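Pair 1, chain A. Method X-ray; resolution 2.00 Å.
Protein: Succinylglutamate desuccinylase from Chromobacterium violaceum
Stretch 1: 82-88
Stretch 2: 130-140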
# COMPACT_ATOMS: atom_id res chain seq x y z
N CYS A 82 -28.16 24.82 4.08
CA CYS A 82 -26.96 24.49 4.84
C CYS A 82 -26.30 25.78 5.30
O CYS A 82 -26.60 26.85 4.79
CB CYS A 82 -25.93 23.75 3.98
SG CYS A 82 -26.49 22.36 3.00
N ARG A 83 -25.41 25.66 6.27
CA ARG A 83 -24.64 26.81 6.73
C ARG A 83 -23.54 26.86 5.67
O ARG A 83 -22.76 25.92 5.56
CB ARG A 83 -24.02 26.54 8.09
CG ARG A 83 -25.02 26.48 9.24
CD ARG A 83 -24.30 26.28 10.55
NE ARG A 83 -23.55 27.46 10.98
CZ ARG A 83 -22.25 27.46 11.27
NH1 ARG A 83 -21.66 28.57 11.67
NH2 ARG A 83 -21.54 26.35 11.15
N LEU A 84 -23.48 27.94 4.91
CA LEU A 84 -22.50 28.09 3.85
C LEU A 84 -21.53 29.25 4.02
O LEU A 84 -21.94 30.40 4.22
CB LEU A 84 -23.22 28.24 2.51
CG LEU A 84 -22.42 28.65 1.27
CD1 LEU A 84 -21.39 27.57 0.96
CD2 LEU A 84 -23.34 28.85 0.07
N LEU A 85 -20.24 28.96 3.93
CA LEU A 85 -19.23 30.00 3.99
C LEU A 85 -18.43 29.93 2.68
O LEU A 85 -17.84 28.91 2.37
CB LEU A 85 -18.29 29.78 5.17
CG LEU A 85 -17.10 30.75 5.25
CD1 LEU A 85 -17.58 32.21 5.22
CD2 LEU A 85 -16.33 30.48 6.53
N VAL A 86 -18.45 31.01 1.91
CA VAL A 86 -17.70 31.08 0.66
C VAL A 86 -16.49 31.97 0.86
O VAL A 86 -16.60 33.07 1.43
CB VAL A 86 -18.54 31.66 -0.50
CG1 VAL A 86 -17.67 31.84 -1.73
CG2 VAL A 86 -19.71 30.73 -0.83
N MSE A 87 -15.34 31.49 0.41
CA MSE A 87 -14.11 32.25 0.51
C MSE A 87 -13.39 32.42 -0.83
O MSE A 87 -13.03 31.45 -1.47
CB MSE A 87 -13.13 31.56 1.45
CG MSE A 87 -13.52 31.54 2.89
SE MSE A 87 -12.15 30.68 3.93
CE MSE A 87 -12.27 31.66 5.56
N PHE A 88 -13.25 33.67 -1.25
CA PHE A 88 -12.49 33.99 -2.46
C PHE A 88 -11.16 34.25 -1.74
O PHE A 88 -10.90 35.35 -1.26
CB PHE A 88 -13.04 35.26 -3.12
CG PHE A 88 -14.43 35.08 -3.69
CD1 PHE A 88 -15.50 35.79 -3.17
CD2 PHE A 88 -14.66 34.16 -4.71
CE1 PHE A 88 -16.79 35.58 -3.66
CE2 PHE A 88 -15.95 33.94 -5.21
CZ PHE A 88 -17.01 34.64 -4.68
N THR A 130 -8.60 31.29 10.88
CA THR A 130 -9.44 31.71 12.00
C THR A 130 -10.93 31.70 11.64
O THR A 130 -11.74 31.15 12.38
CB THR A 130 -9.01 33.10 12.47
OG1 THR A 130 -7.63 33.07 12.86
CG2 THR A 130 -9.86 33.56 13.65
N LEU A 131 -11.28 32.32 10.52
CA LEU A 131 -12.67 32.35 10.07
C LEU A 131 -13.22 30.93 9.90
O LEU A 131 -14.33 30.65 10.35
CB LEU A 131 -12.78 33.13 8.76
CG LEU A 131 -12.90 34.66 8.86
CD1 LEU A 131 -11.82 35.21 9.77
CD2 LEU A 131 -12.78 35.29 7.46
N ALA A 132 -12.46 30.05 9.26
CA ALA A 132 -12.89 28.68 9.06
C ALA A 132 -13.06 28.00 10.41
O ALA A 132 -14.04 27.29 10.62
CB ALA A 132 -11.87 27.91 8.21
N ALA A 133 -12.11 28.21 11.32
CA ALA A 133 -12.20 27.59 12.64
C ALA A 133 -13.48 28.04 13.37
O ALA A 133 -14.18 27.21 13.94
CB ALA A 133 -10.98 27.94 13.48
N GLU A 134 -13.77 29.33 13.35
CA GLU A 134 -14.95 29.84 14.03
C GLU A 134 -16.22 29.35 13.35
O GLU A 134 -17.23 29.08 14.01
CB GLU A 134 -14.93 31.38 14.08
CG GLU A 134 -13.69 31.94 14.75
CD GLU A 134 -13.67 33.47 14.78
OE1 GLU A 134 -14.27 34.10 13.88
OE2 GLU A 134 -13.05 34.04 15.70
N PHE A 135 -16.17 29.22 12.03
CA PHE A 135 -17.32 28.74 11.28
C PHE A 135 -17.66 27.30 11.64
O PHE A 135 -18.82 26.97 11.91
CB PHE A 135 -17.03 28.80 9.78
CG PHE A 135 -18.14 28.24 8.93
CD1 PHE A 135 -19.35 28.92 8.82
CD2 PHE A 135 -17.95 27.08 8.19
CE1 PHE A 135 -20.36 28.45 7.99
CE2 PHE A 135 -18.95 26.59 7.35
CZ PHE A 135 -20.16 27.28 7.25
N PHE A 136 -16.66 26.44 11.64
CA PHE A 136 -16.92 25.05 11.95
C PHE A 136 -17.18 24.78 13.42
O PHE A 136 -17.83 23.79 13.76
CB PHE A 136 -15.78 24.17 11.45
CG PHE A 136 -15.82 23.92 9.96
CD1 PHE A 136 -16.97 23.40 9.36
CD2 PHE A 136 -14.71 24.17 9.18
CE1 PHE A 136 -17.00 23.13 8.00
CE2 PHE A 136 -14.73 23.90 7.82
CZ PHE A 136 -15.88 23.38 7.22
N ALA A 137 -16.69 25.65 14.29
CA ALA A 137 -16.90 25.47 15.72
C ALA A 137 -18.40 25.54 16.03
O ALA A 137 -18.88 24.93 16.98
CB ALA A 137 -16.14 26.54 16.49
N GLY A 138 -19.13 26.29 15.21
CA GLY A 138 -20.56 26.44 15.40
C GLY A 138 -21.38 25.36 14.73
O GLY A 138 -22.60 25.32 14.86
N ALA A 139 -20.71 24.47 14.01
CA ALA A 139 -21.38 23.39 13.31
C ALA A 139 -21.90 22.31 14.25
O ALA A 139 -21.21 21.89 15.17
CB ALA A 139 -20.44 22.78 12.28
N ARG A 140 -23.13 21.86 14.01
CA ARG A 140 -23.72 20.82 14.84
C ARG A 140 -23.99 19.57 14.03
O ARG A 140 -24.21 18.49 14.59
CB ARG A 140 -25.01 21.34 15.48
CG ARG A 140 -24.74 22.35 16.60
CD ARG A 140 -24.05 21.66 17.76
NE ARG A 140 -22.97 22.45 18.34
CZ ARG A 140 -23.13 23.64 18.91
NH1 ARG A 140 -22.07 24.28 19.41
NH2 ARG A 140 -24.33 24.20 18.97
O HOH W 1 -19.84 29.68 14.01

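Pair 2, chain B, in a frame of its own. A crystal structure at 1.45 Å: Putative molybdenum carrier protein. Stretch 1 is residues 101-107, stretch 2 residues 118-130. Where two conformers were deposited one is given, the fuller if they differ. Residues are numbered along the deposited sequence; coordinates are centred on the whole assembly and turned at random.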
# COMPACT_ATOMS: atom_id res chain seq x y z
N LYS B 101 3.44 14.13 -2.44
CA LYS B 101 3.42 13.18 -1.33
C LYS B 101 4.64 12.29 -1.45
O LYS B 101 4.95 11.82 -2.56
CB LYS B 101 2.15 12.33 -1.37
CG LYS B 101 0.87 13.07 -0.95
CD LYS B 101 0.80 13.14 0.60
CE LYS B 101 -0.40 13.80 1.12
NZ LYS B 101 -0.21 13.98 2.55
N PRO B 102 5.35 12.01 -0.35
CA PRO B 102 6.44 11.07 -0.41
C PRO B 102 5.98 9.76 -1.01
O PRO B 102 4.88 9.26 -0.71
CB PRO B 102 6.86 10.90 1.06
CG PRO B 102 6.41 12.17 1.73
CD PRO B 102 5.18 12.59 0.99
N CYS B 103 6.81 9.18 -1.84
CA CYS B 103 6.48 7.98 -2.58
C CYS B 103 7.75 7.15 -2.80
O CYS B 103 8.78 7.68 -3.20
CB CYS B 103 5.78 8.37 -3.89
SG CYS B 103 5.20 6.92 -4.86
N LEU B 104 7.68 5.87 -2.46
CA LEU B 104 8.74 4.93 -2.69
C LEU B 104 8.19 3.77 -3.45
O LEU B 104 7.27 3.11 -2.98
CB LEU B 104 9.33 4.47 -1.34
CG LEU B 104 10.42 3.40 -1.39
CD1 LEU B 104 11.62 3.84 -2.22
CD2 LEU B 104 10.87 2.99 0.03
N HIS B 105 8.77 3.46 -4.59
CA HIS B 105 8.45 2.29 -5.36
C HIS B 105 9.55 1.24 -5.15
O HIS B 105 10.70 1.50 -5.49
CB HIS B 105 8.39 2.62 -6.88
CG HIS B 105 8.27 1.39 -7.75
ND1 HIS B 105 8.76 1.32 -9.04
CD2 HIS B 105 7.67 0.19 -7.50
CE1 HIS B 105 8.51 0.11 -9.53
NE2 HIS B 105 7.83 -0.58 -8.63
N ILE B 106 9.15 0.10 -4.60
CA ILE B 106 9.99 -1.09 -4.46
C ILE B 106 9.64 -2.04 -5.59
O ILE B 106 8.53 -2.57 -5.65
CB ILE B 106 9.80 -1.76 -3.10
CG1 ILE B 106 10.28 -0.84 -1.98
CG2 ILE B 106 10.51 -3.12 -3.02
CD1 ILE B 106 11.80 -0.41 -2.04
N ASP B 107 10.62 -2.33 -6.45
CA ASP B 107 10.50 -3.29 -7.54
C ASP B 107 11.25 -4.56 -7.06
O ASP B 107 12.47 -4.61 -7.04
CB ASP B 107 11.10 -2.73 -8.83
CG ASP B 107 11.02 -3.69 -9.99
OD1 ASP B 107 10.70 -4.89 -9.80
OD2 ASP B 107 11.22 -3.25 -11.14
N THR B 118 15.14 -2.31 4.42
CA THR B 118 16.08 -1.24 4.86
C THR B 118 15.73 0.09 4.21
O THR B 118 15.66 1.15 4.88
CB THR B 118 17.49 -1.62 4.58
OG1 THR B 118 17.78 -2.77 5.38
CG2 THR B 118 18.51 -0.47 4.91
N LEU B 119 15.51 0.07 2.90
CA LEU B 119 15.09 1.29 2.20
C LEU B 119 13.79 1.89 2.74
O LEU B 119 13.65 3.11 2.84
CB LEU B 119 14.98 1.08 0.68
CG LEU B 119 16.21 1.35 -0.18
CD1 LEU B 119 17.54 0.91 0.38
CD2 LEU B 119 16.00 0.84 -1.61
N ILE B 120 12.79 1.04 2.99
CA ILE B 120 11.52 1.50 3.51
C ILE B 120 11.71 2.13 4.91
O ILE B 120 11.10 3.14 5.25
CB ILE B 120 10.45 0.36 3.53
CG1 ILE B 120 10.22 -0.23 2.13
CG2 ILE B 120 9.11 0.89 4.14
CD1 ILE B 120 9.46 -1.56 2.11
N ASN B 121 12.53 1.50 5.71
CA ASN B 121 12.83 2.05 7.05
C ASN B 121 13.45 3.46 6.92
O ASN B 121 13.04 4.39 7.62
CB ASN B 121 13.72 1.06 7.80
CG ASN B 121 14.15 1.55 9.16
OD1 ASN B 121 15.01 2.42 9.25
ND2 ASN B 121 13.60 0.96 10.21
N SER B 122 14.46 3.62 6.07
CA SER B 122 15.11 4.91 5.92
C SER B 122 14.10 5.97 5.44
O SER B 122 14.05 7.11 5.93
CB SER B 122 16.25 4.76 4.93
OG SER B 122 17.26 3.90 5.44
N TRP B 123 13.24 5.58 4.49
CA TRP B 123 12.31 6.50 3.88
C TRP B 123 11.20 6.92 4.86
O TRP B 123 10.82 8.08 4.97
CB TRP B 123 11.71 5.84 2.60
CG TRP B 123 10.54 6.53 1.95
CD1 TRP B 123 10.57 7.63 1.16
CD2 TRP B 123 9.19 6.10 1.98
NE1 TRP B 123 9.30 7.93 0.72
CE2 TRP B 123 8.44 6.98 1.21
CE3 TRP B 123 8.54 5.01 2.58
CZ2 TRP B 123 7.08 6.85 1.04
CZ3 TRP B 123 7.18 4.87 2.40
CH2 TRP B 123 6.46 5.80 1.67
N THR B 124 10.61 5.93 5.52
CA THR B 124 9.52 6.23 6.49
C THR B 124 10.04 7.10 7.62
O THR B 124 9.39 8.08 8.03
CB THR B 124 8.81 4.97 7.07
OG1 THR B 124 9.76 4.08 7.65
CG2 THR B 124 7.97 4.29 6.01
N VAL B 125 11.19 6.77 8.19
CA VAL B 125 11.69 7.53 9.36
C VAL B 125 12.08 8.95 8.91
O VAL B 125 11.73 9.94 9.56
CB VAL B 125 12.85 6.83 10.06
CG1 VAL B 125 13.51 7.78 11.15
CG2 VAL B 125 12.37 5.52 10.65
N SER B 126 12.81 9.05 7.80
CA SER B 126 13.31 10.36 7.37
C SER B 126 12.19 11.30 6.95
O SER B 126 12.33 12.53 7.10
CB SER B 126 14.41 10.21 6.32
OG SER B 126 13.94 9.70 5.12
N HIS B 127 11.08 10.75 6.43
CA HIS B 127 9.94 11.55 6.02
C HIS B 127 8.80 11.65 7.06
O HIS B 127 7.73 12.20 6.79
CB HIS B 127 9.40 11.03 4.68
CG HIS B 127 10.33 11.27 3.54
ND1 HIS B 127 11.31 10.36 3.20
CD2 HIS B 127 10.48 12.32 2.70
CE1 HIS B 127 12.00 10.84 2.17
NE2 HIS B 127 11.52 12.02 1.85
N HIS B 128 9.06 11.10 8.25
CA HIS B 128 8.09 11.05 9.35
C HIS B 128 6.73 10.49 8.94
O HIS B 128 5.68 10.99 9.35
CB HIS B 128 7.95 12.41 10.04
CG HIS B 128 9.18 12.81 10.79
ND1 HIS B 128 9.38 12.48 12.11
CD2 HIS B 128 10.26 13.52 10.41
CE1 HIS B 128 10.54 12.95 12.51
NE2 HIS B 128 11.10 13.58 11.49
N ILE B 129 6.76 9.42 8.15
CA ILE B 129 5.55 8.80 7.64
C ILE B 129 4.97 7.93 8.74
O ILE B 129 5.62 6.99 9.19
CB ILE B 129 5.86 7.97 6.40
CG1 ILE B 129 6.20 8.92 5.25
CG2 ILE B 129 4.61 7.07 6.03
CD1 ILE B 129 6.97 8.27 4.13
N GLN B 130 3.74 8.26 9.17
CA GLN B 130 3.04 7.45 10.18
C GLN B 130 1.80 6.75 9.66
O GLN B 130 1.51 5.62 10.05
CB GLN B 130 2.71 8.35 11.37
CG GLN B 130 3.92 8.94 12.13
CD GLN B 130 3.56 9.64 13.45
OE1 GLN B 130 2.41 9.78 13.81
NE2 GLN B 130 4.57 10.09 14.14
O HOH W 2 9.65 10.34 -1.03

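In both pairs a strand runs antiparallel to a helix packed across it. The N-to-C directions of the axes differ by 175° in pair 1 and 176° in pair 2, with closest approaches of 10.1 and 9.8 Å. Superposing N, CA and C of 14 central residues gives an RMSD of 0.5 Å, so side chains can be compared position by position. The buried surfaces are also similar, 415 Å² in pair 1 and 377 Å² in pair 2.

The most closely matched side chain is a leucine under an aromatic ring. A:Leu85 matches B:Leu104 (CA atoms 0.3 Å apart, side-chain centres 0.4 Å), and both adopt the t,p rotamer. Opposite them, A:Phe135 matches B:Trp123, each with chi1 near t. A:Leu85 CB lies 3.7 Å from the centroid of the A:Phe135 ring, 8° off its normal; B:Leu104 CB lies 3.8 Å from the centroid of the five-membered ring of B:Trp123, 15° off. Both are CH-pi contacts over a ring face, so phenyl and indole present the same kind of surface to the strand.

The pairs diverge at A:Arg83, matched by B:Pro102, where side-chain centres are 3.4 Å apart. The A:Arg83 guanidinium stacks on the A:Phe135 face opposite A:Leu85, with planes at 23° and centres 4.5 Å apart. It also reaches the backbone: NH2 and NH1 donate to A:Phe135 O at 2.9 and 3.3 Å. One side chain thus stacks, off-centre, on the ring and binds its residue's carbonyl. Water 1 adds a link, donating to A:Glu134 O at 2.7 Å and accepting a weak bond from A:Arg83 NH1 at 3.2 Å.

B:Pro102 is shorter and has no donor, and no hydrogen bond joins the stretches directly in pair 2. Its CB packs 4.1 Å from B:Trp123 CZ2 and 4.0 Å from B:Ile129 CD1, while its backbone O approaches the indole edge, 3.7 Å from CZ2. The indole supplies the polar link: water 2 accepts from B:Trp123 NE1 at 3.0 Å and from B:Cys103 N at 3.2 Å.

Farther along the strand, selenomethionine A:Met87 matches B:Ile106, and A:Leu131 matches B:Leu119. A:Met87 CE reaches A:Leu131 CB at 3.6 Å, whereas B:Ile106 CD1 stays 4.4 Å from B:Leu119 CD2. The neighbouring helix position differs in bulk: A:Ala132 offers a methyl, but B:Ile120 extends CG1 to 3.9 Å from B:Leu104 CD2 and 4.2 Å from B:Ile106 CG1. In pair 2 the helix side chain therefore provides contacts with two strand residues.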